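Local coordinates for probable secreted solute-binding lipoprotein (Streptomyces coelicolor, PDB 3I3V), which probably binds a solute outside the cell as the lipoprotein receptor component of an ABC-type importer, at residues Y130-L134 with E240-V244. Sequence-based numbering, arbitrary orientation.
Sequences YNRAL and EEAAV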
ATOM      1  N   TYR C 130     -27.794  57.570   8.618  1.00 35.70           N
ATOM      2  CA  TYR C 130     -29.144  58.114   8.788  1.00 37.18           C
ATOM      3  C   TYR C 130     -29.628  57.929  10.229  1.00 37.55           C
ATOM      4  O   TYR C 130     -29.716  56.806  10.726  1.00 36.68           O
ATOM      5  CB  TYR C 130     -30.124  57.402   7.846  1.00 38.85           C
ATOM      6  CG  TYR C 130     -29.792  57.531   6.371  1.00 38.92           C
ATOM      7  CD1 TYR C 130     -30.380  58.519   5.589  1.00 37.34           C
ATOM      8  CD2 TYR C 130     -28.888  56.660   5.760  1.00 37.07           C
ATOM      9  CE1 TYR C 130     -30.082  58.639   4.234  1.00 37.02           C
ATOM     10  CE2 TYR C 130     -28.585  56.773   4.407  1.00 36.71           C
ATOM     11  CZ  TYR C 130     -29.187  57.764   3.651  1.00 35.89           C
ATOM     12  OH  TYR C 130     -28.902  57.878   2.312  1.00 35.66           O
ATOM     13  N   ASN C 131     -29.941  59.033  10.893  1.00 36.88           N
ATOM     14  CA  ASN C 131     -30.420  58.986  12.269  1.00 39.61           C
ATOM     15  C   ASN C 131     -31.916  58.624  12.259  1.00 40.66           C
ATOM     16  O   ASN C 131     -32.755  59.423  11.850  1.00 41.96           O
ATOM     17  CB  ASN C 131     -30.166  60.349  12.938  1.00 36.73           C
ATOM     18  CG  ASN C 131     -30.640  60.399  14.384  1.00 37.24           C
ATOM     19  OD1 ASN C 131     -30.150  61.203  15.180  1.00 33.48           O
ATOM     20  ND2 ASN C 131     -31.609  59.556  14.724  1.00 34.46           N
ATOM     21  N   ARG C 132     -32.240  57.409  12.695  1.00 42.81           N
ATOM     22  CA  ARG C 132     -33.624  56.930  12.715  1.00 44.95           C
ATOM     23  C   ARG C 132     -34.532  57.672  13.681  1.00 44.77           C
ATOM     24  O   ARG C 132     -35.666  58.007  13.348  1.00 44.00           O
ATOM     25  CB  ARG C 132     -33.657  55.442  13.045  1.00 47.67           C
ATOM     26  CG  ARG C 132     -33.598  54.543  11.838  1.00 51.27           C
ATOM     27  CD  ARG C 132     -34.893  54.610  11.067  1.00 54.10           C
ATOM     28  NE  ARG C 132     -34.913  53.653   9.967  1.00 56.19           N
ATOM     29  CZ  ARG C 132     -35.944  53.487   9.154  1.00 58.16           C
ATOM     30  NH1 ARG C 132     -37.037  54.218   9.322  1.00 59.41           N
ATOM     31  NH2 ARG C 132     -35.885  52.594   8.177  1.00 60.86           N
ATOM     32  N   ALA C 133     -34.041  57.912  14.888  1.00 44.67           N
ATOM     33  CA  ALA C 133     -34.828  58.623  15.878  1.00 44.96           C
ATOM     34  C   ALA C 133     -35.355  59.918  15.275  1.00 45.02           C
ATOM     35  O   ALA C 133     -36.514  60.277  15.473  1.00 46.61           O
ATOM     36  CB  ALA C 133     -33.983  58.924  17.101  1.00 44.26           C
ATOM     37  N   LEU C 134     -34.507  60.617  14.529  1.00 44.94           N
ATOM     38  CA  LEU C 134     -34.915  61.878  13.918  1.00 44.14           C
ATOM     39  C   LEU C 134     -35.803  61.689  12.684  1.00 42.94           C
ATOM     40  O   LEU C 134     -36.686  62.506  12.428  1.00 41.60           O
ATOM     41  CB  LEU C 134     -33.681  62.723  13.580  1.00 45.64           C
ATOM     42  CG  LEU C 134     -32.990  63.412  14.770  1.00 47.00           C
ATOM     43  CD1 LEU C 134     -33.839  64.555  15.281  1.00 45.92           C
ATOM     44  CD2 LEU C 134     -32.761  62.407  15.888  1.00 50.36           C
ATOM     45  N   GLU C 240     -27.485  65.786  17.326  1.00 42.65           N
ATOM     46  CA  GLU C 240     -28.732  65.471  16.661  1.00 42.98           C
ATOM     47  C   GLU C 240     -29.522  66.687  16.197  1.00 43.03           C
ATOM     48  O   GLU C 240     -30.730  66.775  16.424  1.00 43.65           O
ATOM     49  CB  GLU C 240     -29.607  64.598  17.566  1.00 42.57           C
ATOM     50  CG  GLU C 240     -29.003  63.241  17.880  1.00 43.47           C
ATOM     51  CD  GLU C 240     -29.903  62.386  18.748  1.00 43.27           C
ATOM     52  OE1 GLU C 240     -30.231  62.821  19.868  1.00 45.66           O
ATOM     53  OE2 GLU C 240     -30.284  61.279  18.315  1.00 42.95           O
ATOM     54  N   GLU C 241     -28.835  67.629  15.556  1.00 42.32           N
ATOM     55  CA  GLU C 241     -29.496  68.811  15.013  1.00 41.44           C
ATOM     56  C   GLU C 241     -29.754  68.547  13.525  1.00 38.15           C
ATOM     57  O   GLU C 241     -30.590  69.196  12.901  1.00 36.64           O
ATOM     58  CB  GLU C 241     -28.629  70.059  15.204  1.00 44.78           C
ATOM     59  CG  GLU C 241     -28.426  70.445  16.666  1.00 52.42           C
ATOM     60  CD  GLU C 241     -29.742  70.681  17.411  1.00 55.48           C
ATOM     61  OE1 GLU C 241     -30.579  71.473  16.921  1.00 56.76           O
ATOM     62  OE2 GLU C 241     -29.937  70.081  18.493  1.00 58.25           O
ATOM     63  N   ALA C 242     -29.020  67.588  12.968  1.00 34.64           N
ATOM     64  CA  ALA C 242     -29.183  67.190  11.568  1.00 31.97           C
ATOM     65  C   ALA C 242     -29.288  65.670  11.604  1.00 29.54           C
ATOM     66  O   ALA C 242     -28.643  65.028  12.421  1.00 28.56           O
ATOM     67  CB  ALA C 242     -27.987  67.628  10.732  1.00 31.66           C
ATOM     68  N   ALA C 243     -30.092  65.101  10.713  1.00 29.42           N
ATOM     69  CA  ALA C 243     -30.323  63.662  10.693  1.00 28.20           C
ATOM     70  C   ALA C 243     -29.505  62.821   9.715  1.00 28.62           C
ATOM     71  O   ALA C 243     -29.455  61.599   9.848  1.00 28.15           O
ATOM     72  CB  ALA C 243     -31.802  63.404  10.459  1.00 30.11           C
ATOM     73  N   VAL C 244     -28.878  63.442   8.723  1.00 28.27           N
ATOM     74  CA  VAL C 244     -28.101  62.659   7.765  1.00 26.90           C
ATOM     75  C   VAL C 244     -26.687  63.187   7.620  1.00 29.37           C
ATOM     76  O   VAL C 244     -26.450  64.396   7.655  1.00 28.78           O
ATOM     77  CB  VAL C 244     -28.753  62.641   6.375  1.00 27.23           C
ATOM     78  CG1 VAL C 244     -27.987  61.681   5.457  1.00 27.65           C
ATOM     79  CG2 VAL C 244     -30.209  62.217   6.485  1.00 26.62           C
TER
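Both methyls of Val244 meet the Tyr130 ring obliquely, CG2 3.8 Å from CD1 and CG1 3.9 Å from CE1. The two side chains run side by side because the residues form an antiparallel non-hydrogen-bonded pair and point to the same side of the sheet; at the far end of the ring, Tyr130 OH bonds to the carbonyl of Gly267. The other flat groups, the amide of Asn131 and the carboxylate of Glu240, have planes only 18° apart although their side chains cross at about a right angle. Glu240 CG lies anti to its own carbonyl carbon (chi1 -64°), and the extended chain beyond it carries OE2 up to the amide, to 3.6 Å from Leu134 CD2 and on to His262 NE2, its hydrogen-bond partner. With an alanine here in place of Glu240, His262 would probably lose this acceptor, and a gap would be likely beside Leu134 CD2. Next to this group, Leu134 CB packs on Ala243 CB at 3.7 Å. The backbones are tied by Asn131 N to Ala243 O, 2.8 Å and nearly straight at 170°. Asn131 is the N-cap residue of helix 132-138, while Glu240 closes helix 230-238 in a Schellman motif. The contact thus joins a helix start to a helix end in a mixed sheet of this extracellular solute-binding protein (PBP clan), where strand 122-131 runs into helix 132-138 and pairs with strand 242-246, whose other neighbour is the parallel strand 163-166.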